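Local coordinates for protein ACDH-11, isoform b (PDB 4Y9J) that belongs to the acyl-CoA dehydrogenase family and binds flavin-adenine dinucleotide within a four-chain assembly, at residues V227-A232 / L257-E262; N267-V272 / L288-A293. All coordinates share one frame; numbering follows the deposited sequence.

Contact 1: residues V227-A232 / L257-E262; sequences VDADVA and LKIRDE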
ATOM      1  N   VAL B 227       9.538  17.371  10.905  1.00 29.95           N
ATOM      2  CA  VAL B 227      10.307  16.716  11.978  1.00 31.62           C
ATOM      3  C   VAL B 227      11.669  16.113  11.550  1.00 32.63           C
ATOM      4  O   VAL B 227      12.399  15.624  12.379  1.00 35.40           O
ATOM      5  CB  VAL B 227       9.459  15.629  12.730  1.00 32.64           C
ATOM      6  CG1 VAL B 227       8.500  16.253  13.689  1.00 34.66           C
ATOM      7  CG2 VAL B 227       8.741  14.731  11.805  1.00 33.99           C
ATOM      8  N   ASP B 228      11.986  16.187  10.268  1.00 30.55           N
ATOM      9  CA  ASP B 228      13.319  15.984   9.766  1.00 31.33           C
ATOM     10  C   ASP B 228      14.254  17.258  10.019  1.00 32.74           C
ATOM     11  O   ASP B 228      15.444  17.206   9.641  1.00 37.27           O
ATOM     12  CB  ASP B 228      13.283  15.743   8.280  1.00 31.80           C
ATOM     13  CG  ASP B 228      12.663  16.895   7.541  1.00 34.70           C
ATOM     14  OD1 ASP B 228      11.487  17.278   7.808  1.00 32.23           O
ATOM     15  OD2 ASP B 228      13.321  17.451   6.652  1.00 37.20           O
ATOM     16  N   ALA B 229      13.715  18.326  10.599  1.00 30.83           N
ATOM     17  CA  ALA B 229      14.502  19.554  10.841  1.00 34.53           C
ATOM     18  C   ALA B 229      15.561  19.347  11.944  1.00 35.95           C
ATOM     19  O   ALA B 229      15.555  18.316  12.642  1.00 37.86           O
ATOM     20  CB  ALA B 229      13.597  20.645  11.271  1.00 35.18           C
ATOM     21  N   ASP B 230      16.472  20.305  12.088  1.00 33.55           N
ATOM     22  CA  ASP B 230      17.550  20.176  13.044  1.00 33.61           C
ATOM     23  C   ASP B 230      17.249  20.775  14.396  1.00 32.94           C
ATOM     24  O   ASP B 230      17.763  20.294  15.415  1.00 34.90           O
ATOM     25  CB  ASP B 230      18.810  20.777  12.430  1.00 35.69           C
ATOM     26  CG  ASP B 230      19.057  20.213  11.052  1.00 35.94           C
ATOM     27  OD1 ASP B 230      19.609  19.104  11.036  1.00 36.50           O
ATOM     28  OD2 ASP B 230      18.597  20.827  10.015  1.00 33.50           O
ATOM     29  N   VAL B 231      16.477  21.858  14.410  1.00 33.81           N
ATOM     30  CA  VAL B 231      16.089  22.561  15.633  1.00 35.51           C
ATOM     31  C   VAL B 231      14.618  22.933  15.550  1.00 35.83           C
ATOM     32  O   VAL B 231      13.986  22.861  14.498  1.00 35.68           O
ATOM     33  CB  VAL B 231      16.909  23.850  15.875  1.00 34.92           C
ATOM     34  CG1 VAL B 231      18.367  23.539  16.120  1.00 37.30           C
ATOM     35  CG2 VAL B 231      16.719  24.830  14.731  1.00 34.47           C
ATOM     36  N   ALA B 232      14.090  23.374  16.682  1.00 35.69           N
ATOM     37  CA  ALA B 232      12.743  23.861  16.755  1.00 35.43           C
ATOM     38  C   ALA B 232      12.610  24.891  17.847  1.00 36.13           C
ATOM     39  O   ALA B 232      13.290  24.843  18.844  1.00 39.23           O
ATOM     40  CB  ALA B 232      11.775  22.709  16.994  1.00 36.50           C
ATOM     41  N   LEU B 257      15.413  24.241  20.920  1.00 39.86           N
ATOM     42  CA  LEU B 257      16.010  22.917  21.098  1.00 40.35           C
ATOM     43  C   LEU B 257      16.503  22.258  19.855  1.00 39.05           C
ATOM     44  O   LEU B 257      16.043  22.583  18.736  1.00 37.19           O
ATOM     45  CB  LEU B 257      15.085  21.949  21.823  1.00 41.43           C
ATOM     46  CG  LEU B 257      13.859  21.384  21.117  1.00 41.41           C
ATOM     47  CD1 LEU B 257      13.431  20.064  21.725  1.00 48.38           C
ATOM     48  CD2 LEU B 257      12.719  22.297  21.179  1.00 43.91           C
ATOM     49  N   LYS B 258      17.462  21.343  20.051  1.00 38.35           N
ATOM     50  CA  LYS B 258      17.920  20.448  19.006  1.00 41.76           C
ATOM     51  C   LYS B 258      17.003  19.212  19.002  1.00 42.54           C
ATOM     52  O   LYS B 258      16.728  18.681  20.065  1.00 43.13           O
ATOM     53  CB  LYS B 258      19.359  19.983  19.198  1.00 49.19           C
ATOM     54  CG  LYS B 258      20.380  20.943  18.646  1.00 53.35           C
ATOM     55  CD  LYS B 258      21.753  20.400  18.827  1.00 63.09           C
ATOM     56  CE  LYS B 258      22.134  19.354  17.769  1.00 67.63           C
ATOM     57  NZ  LYS B 258      22.017  19.834  16.383  1.00 69.31           N
ATOM     58  N   ILE B 259      16.559  18.799  17.825  1.00 39.06           N
ATOM     59  CA  ILE B 259      15.583  17.715  17.696  1.00 39.63           C
ATOM     60  C   ILE B 259      16.305  16.388  17.981  1.00 42.04           C
ATOM     61  O   ILE B 259      15.750  15.473  18.625  1.00 44.01           O
ATOM     62  CB  ILE B 259      14.904  17.772  16.333  1.00 37.28           C
ATOM     63  CG1 ILE B 259      14.081  19.068  16.247  1.00 37.33           C
ATOM     64  CG2 ILE B 259      13.977  16.568  16.092  1.00 41.91           C
ATOM     65  CD1 ILE B 259      13.348  19.255  14.914  1.00 37.97           C
ATOM     66  N   ARG B 260      17.547  16.277  17.543  1.00 43.40           N
ATOM     67  CA  ARG B 260      18.344  15.051  17.687  1.00 43.07           C
ATOM     68  C   ARG B 260      19.661  15.368  18.320  1.00 49.17           C
ATOM     69  O   ARG B 260      20.202  16.443  18.135  1.00 49.89           O
ATOM     70  CB  ARG B 260      18.567  14.350  16.331  1.00 43.10           C
ATOM     71  CG  ARG B 260      17.256  13.861  15.715  1.00 44.32           C
ATOM     72  CD  ARG B 260      17.380  13.226  14.279  1.00 44.65           C
ATOM     73  NE  ARG B 260      16.029  12.884  13.834  1.00 45.46           N
ATOM     74  CZ  ARG B 260      15.123  13.753  13.339  1.00 47.10           C
ATOM     75  NH1 ARG B 260      15.414  15.040  13.075  1.00 44.15           N
ATOM     76  NH2 ARG B 260      13.887  13.286  13.078  1.00 48.76           N
ATOM     77  N   ASP B 261      20.160  14.430  19.119  1.00 52.57           N
ATOM     78  CA  ASP B 261      21.389  14.617  19.876  1.00 58.69           C
ATOM     79  C   ASP B 261      22.590  14.303  18.966  1.00 55.87           C
ATOM     80  O   ASP B 261      22.411  14.067  17.763  1.00 52.79           O
ATOM     81  CB  ASP B 261      21.358  13.749  21.145  1.00 63.44           C
ATOM     82  CG  ASP B 261      21.602  12.237  20.873  1.00 64.63           C
ATOM     83  OD1 ASP B 261      21.812  11.763  19.700  1.00 58.63           O
ATOM     84  OD2 ASP B 261      21.596  11.520  21.892  1.00 65.44           O
ATOM     85  N   GLU B 262      23.793  14.302  19.510  1.00 64.81           N
ATOM     86  CA  GLU B 262      24.985  13.992  18.672  1.00 72.23           C
ATOM     87  C   GLU B 262      25.111  12.521  18.086  1.00 76.08           C
ATOM     88  O   GLU B 262      25.779  12.318  17.072  1.00 79.02           O
ATOM     89  CB  GLU B 262      26.294  14.492  19.294  1.00 72.88           C
ATOM     90  CG  GLU B 262      26.311  14.809  20.788  1.00 79.52           C
ATOM     91  CD  GLU B 262      27.719  15.269  21.266  1.00 88.91           C
ATOM     92  OE1 GLU B 262      28.276  16.247  20.676  1.00 85.95           O
ATOM     93  OE2 GLU B 262      28.285  14.667  22.231  1.00 84.87           O
TER
HETATM   94  O   HOH W   1      17.866  16.261  13.168  1.00 55.51           O
HETATM   95  O   HOH W   2      18.943  17.953  15.529  1.00 39.55           O
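R260 reaches across to the loop before strand 231-238 and grips the carbonyl oxygen of V227 end-on with both terminal nitrogens. NH2 of R260 donates to V227 O at 2.9 Å, and NH1 donates to the same oxygen over a more bent path, with 138° at the hydrogen. The acceptor lies close to the guanidinium plane, so one backbone oxygen takes two bonds at the edge of the group, which fixes the rotation of its flat end. The side chain is extended from CG to NE, which gives the arginine its span.

Two waters widen this polar link. Water 1 accepts from R260 NH1 at 2.7 Å and donates to A229 O; water 2 accepts from R260 N and donates to D230 O at 2.6 Å.

D230 O also accepts a bond from I259 N at 3.1 Å, almost straight (173°), although the donor stands above the carbonyl plane. Beyond it the backbones join as antiparallel strands: A232 and L257 form a hydrogen-bonded pair, with A232 N to L257 O at 2.9 Å and L257 N to A232 O, and V231 and K258 a non-hydrogen-bonded one.

Apolar contact centres on I259. I259 CD1 lies 3.9 Å from A229 CB and 4.3 Å from A232 CB, while V231 and K258 cross obliquely through CG1 and CG.

The loop leads into strand 231-238, which pairs with strand 252-258 in the mixed sheet of the acyl-CoA dehydrogenase middle domain. W189 of strand 186-189 packs on A232, L257 and I259, M271 of strand 269-274 touches V227, and strand 285-298 meets V227 through A286 and L288 and L257 through A293 and A295.

Contact 2: residues N267-V272 / L288-A293; sequences NGIQMV and LLLDGA
Q270 and L289 form the hydrogen-bonded pair of two antiparallel strands, exchanging Q270 N to L289 O at 3.0 Å and L289 N to Q270 O at 2.9 Å. A third backbone bond, D291 N to G268 O at 2.9 Å, carries the ladder past the start of strand 269-272. CA-H...O contacts fill the non-hydrogen-bonded positions, among them L288 CA to Q270 O and I269 CA to L289 O.

On the face bearing I269, M271, L288 and L290 the contact is apolar. CD2 of L288 touches two neighbours, M271 CG at 3.8 Å and I269 CG2 at 3.9 Å. L288 lies alongside M271 and points the same way, but crosses I269 at a slant. I269 turns its other branch, CG1, to L290 CD1, and these two side chains run side by side. W189 of strand 186-189 packs on I269 and L288.

The two strands make a beta hairpin of the acyl-CoA dehydrogenase middle domain, their short segments running at 152°. One partner turns a corner at D291 and G292, where G292 and A293 both face L217 in a G1 beta bulge.

At this corner the two segments come close: A293 CB lies 3.2 Å from N267 O. G268 has positive phi, and a side chain there would run into G292 and A293.

Near the far end of the ladder V272 CG2 meets L289 CB at 4.0 Å, the two side chains slanting across each other. H11 of the second subunit hydrogen-bonds through NE2 to L289 O and through its backbone N to D291 OD2, while Q270 packs on R88 and D90 of its own chain and on H11 of the second subunit.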
ATOM      1  N   ASN B 267      15.917  13.784  20.914  1.00 40.01           N
ATOM      2  CA  ASN B 267      16.159  14.463  22.165  1.00 42.18           C
ATOM      3  C   ASN B 267      14.900  14.455  23.082  1.00 40.17           C
ATOM      4  O   ASN B 267      14.178  15.409  23.093  1.00 38.90           O
ATOM      5  CB  ASN B 267      16.671  15.932  21.886  1.00 40.24           C
ATOM      6  CG  ASN B 267      16.711  16.830  23.108  1.00 41.07           C
ATOM      7  OD1 ASN B 267      16.839  16.414  24.249  1.00 37.99           O
ATOM      8  ND2 ASN B 267      16.574  18.129  22.845  1.00 42.61           N
ATOM      9  N   GLY B 268      14.711  13.400  23.886  1.00 39.61           N
ATOM     10  CA  GLY B 268      13.568  13.272  24.816  1.00 38.82           C
ATOM     11  C   GLY B 268      12.195  13.267  24.077  1.00 36.79           C
ATOM     12  O   GLY B 268      11.216  13.766  24.615  1.00 37.04           O
ATOM     13  N   ILE B 269      12.131  12.827  22.820  1.00 33.70           N
ATOM     14  CA  ILE B 269      10.976  12.978  22.001  1.00 33.77           C
ATOM     15  C   ILE B 269      10.630  11.626  21.404  1.00 36.30           C
ATOM     16  O   ILE B 269      11.517  10.869  21.066  1.00 34.65           O
ATOM     17  CB  ILE B 269      11.265  13.929  20.802  1.00 34.93           C
ATOM     18  CG1 ILE B 269      11.471  15.362  21.295  1.00 38.52           C
ATOM     19  CG2 ILE B 269      10.226  13.868  19.698  1.00 34.59           C
ATOM     20  CD1 ILE B 269      12.310  16.178  20.303  1.00 40.96           C
ATOM     21  N   GLN B 270       9.340  11.340  21.314  1.00 33.51           N
ATOM     22  CA  GLN B 270       8.837  10.179  20.585  1.00 34.43           C
ATOM     23  C   GLN B 270       7.830  10.665  19.595  1.00 33.63           C
ATOM     24  O   GLN B 270       7.018  11.616  19.899  1.00 32.80           O
ATOM     25  CB  GLN B 270       8.162   9.153  21.523  1.00 34.38           C
ATOM     26  CG  GLN B 270       9.155   8.227  22.194  1.00 37.02           C
ATOM     27  CD  GLN B 270       8.441   7.149  23.002  1.00 38.96           C
ATOM     28  OE1 GLN B 270       7.245   7.102  23.018  1.00 41.93           O
ATOM     29  NE2 GLN B 270       9.167   6.377  23.691  1.00 39.99           N
ATOM     30  N   MET B 271       7.867  10.119  18.399  1.00 31.05           N
ATOM     31  CA  MET B 271       6.905  10.504  17.421  1.00 32.24           C
ATOM     32  C   MET B 271       5.734   9.524  17.520  1.00 32.30           C
ATOM     33  O   MET B 271       5.844   8.309  17.215  1.00 31.61           O
ATOM     34  CB  MET B 271       7.503  10.468  16.038  1.00 34.84           C
ATOM     35  CG  MET B 271       8.759  11.323  15.794  1.00 38.74           C
ATOM     36  SD  MET B 271       9.132  11.439  14.014  1.00 38.85           S
ATOM     37  CE  MET B 271      10.756  12.150  14.183  1.00 45.76           C
ATOM     38  N   VAL B 272       4.598  10.023  17.914  1.00 32.04           N
ATOM     39  CA  VAL B 272       3.450   9.161  18.143  1.00 33.40           C
ATOM     40  C   VAL B 272       2.905   8.627  16.839  1.00 30.16           C
ATOM     41  O   VAL B 272       2.585   7.438  16.780  1.00 30.95           O
ATOM     42  CB  VAL B 272       2.353   9.896  18.974  1.00 33.81           C
ATOM     43  CG1 VAL B 272       1.135   8.995  19.185  1.00 35.85           C
ATOM     44  CG2 VAL B 272       2.907  10.317  20.316  1.00 37.84           C
ATOM     45  N   LEU B 288       4.114  14.733  18.563  1.00 27.27           N
ATOM     46  CA  LEU B 288       5.306  14.526  19.416  1.00 29.51           C
ATOM     47  C   LEU B 288       4.958  14.437  20.855  1.00 29.29           C
ATOM     48  O   LEU B 288       4.324  15.354  21.425  1.00 31.38           O
ATOM     49  CB  LEU B 288       6.373  15.624  19.198  1.00 30.89           C
ATOM     50  CG  LEU B 288       6.831  15.852  17.756  1.00 31.42           C
ATOM     51  CD1 LEU B 288       7.823  17.015  17.805  1.00 32.23           C
ATOM     52  CD2 LEU B 288       7.372  14.643  17.100  1.00 31.67           C
ATOM     53  N   LEU B 289       5.480  13.413  21.510  1.00 29.79           N
ATOM     54  CA  LEU B 289       5.405  13.309  22.928  1.00 30.52           C
ATOM     55  C   LEU B 289       6.765  13.650  23.482  1.00 33.44           C
ATOM     56  O   LEU B 289       7.751  12.900  23.269  1.00 33.49           O
ATOM     57  CB  LEU B 289       4.881  11.939  23.365  1.00 31.86           C
ATOM     58  CG  LEU B 289       4.884  11.604  24.850  1.00 33.55           C
ATOM     59  CD1 LEU B 289       4.062  12.574  25.680  1.00 35.71           C
ATOM     60  CD2 LEU B 289       4.364  10.203  25.211  1.00 36.01           C
ATOM     61  N   LEU B 290       6.802  14.746  24.223  1.00 32.96           N
ATOM     62  CA  LEU B 290       8.003  15.296  24.891  1.00 34.98           C
ATOM     63  C   LEU B 290       8.063  14.813  26.309  1.00 36.03           C
ATOM     64  O   LEU B 290       7.164  15.075  27.142  1.00 36.86           O
ATOM     65  CB  LEU B 290       8.019  16.813  24.881  1.00 38.39           C
ATOM     66  CG  LEU B 290       8.503  17.570  23.627  1.00 38.25           C
ATOM     67  CD1 LEU B 290       8.108  17.025  22.311  1.00 39.05           C
ATOM     68  CD2 LEU B 290       8.135  19.027  23.659  1.00 38.35           C
ATOM     69  N   ASP B 291       9.120  14.079  26.612  1.00 35.60           N
ATOM     70  CA  ASP B 291       9.348  13.615  27.943  1.00 38.83           C
ATOM     71  C   ASP B 291      10.803  13.787  28.289  1.00 41.66           C
ATOM     72  O   ASP B 291      11.610  12.860  28.115  1.00 40.23           O
ATOM     73  CB  ASP B 291       8.944  12.148  28.056  1.00 39.29           C
ATOM     74  CG  ASP B 291       9.161  11.587  29.439  1.00 41.92           C
ATOM     75  OD1 ASP B 291       9.471  12.329  30.405  1.00 42.12           O
ATOM     76  OD2 ASP B 291       9.043  10.358  29.554  1.00 42.75           O
ATOM     77  N   GLY B 292      11.144  14.956  28.815  1.00 42.72           N
ATOM     78  CA  GLY B 292      12.537  15.246  29.192  1.00 44.92           C
ATOM     79  C   GLY B 292      13.395  15.784  28.023  1.00 44.49           C
ATOM     80  O   GLY B 292      14.653  15.730  28.080  1.00 48.01           O
ATOM     81  N   ALA B 293      12.761  16.337  26.993  1.00 40.55           N
ATOM     82  CA  ALA B 293      13.484  17.017  25.892  1.00 38.72           C
ATOM     83  C   ALA B 293      14.263  18.208  26.419  1.00 41.21           C
ATOM     84  O   ALA B 293      13.716  19.081  27.041  1.00 42.25           O
ATOM     85  CB  ALA B 293      12.512  17.476  24.836  1.00 37.41           C
TER

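Contact 1 closes before contact 2 opens, so the two follow in series along the chain, their centres 11 Å apart. Strand 252-258, which supplies one side of contact 1, is followed by strand 269-274 of contact 2, and strand 285-298 neighbours both in one mixed sheet. The connection is direct: N267 ND2 and N267 N probably hydrogen-bond to K258 O and I259 O, each at 2.8 Å, while M271 CE packs on R260 NH2. Both lie in the acyl-CoA dehydrogenase middle domain; the side chains of V227 and L288 each lie about 8 Å from bound FAD, and contact 2 additionally meets other subunits. One sheet thereby reaches from near the flavin to the subunit interface.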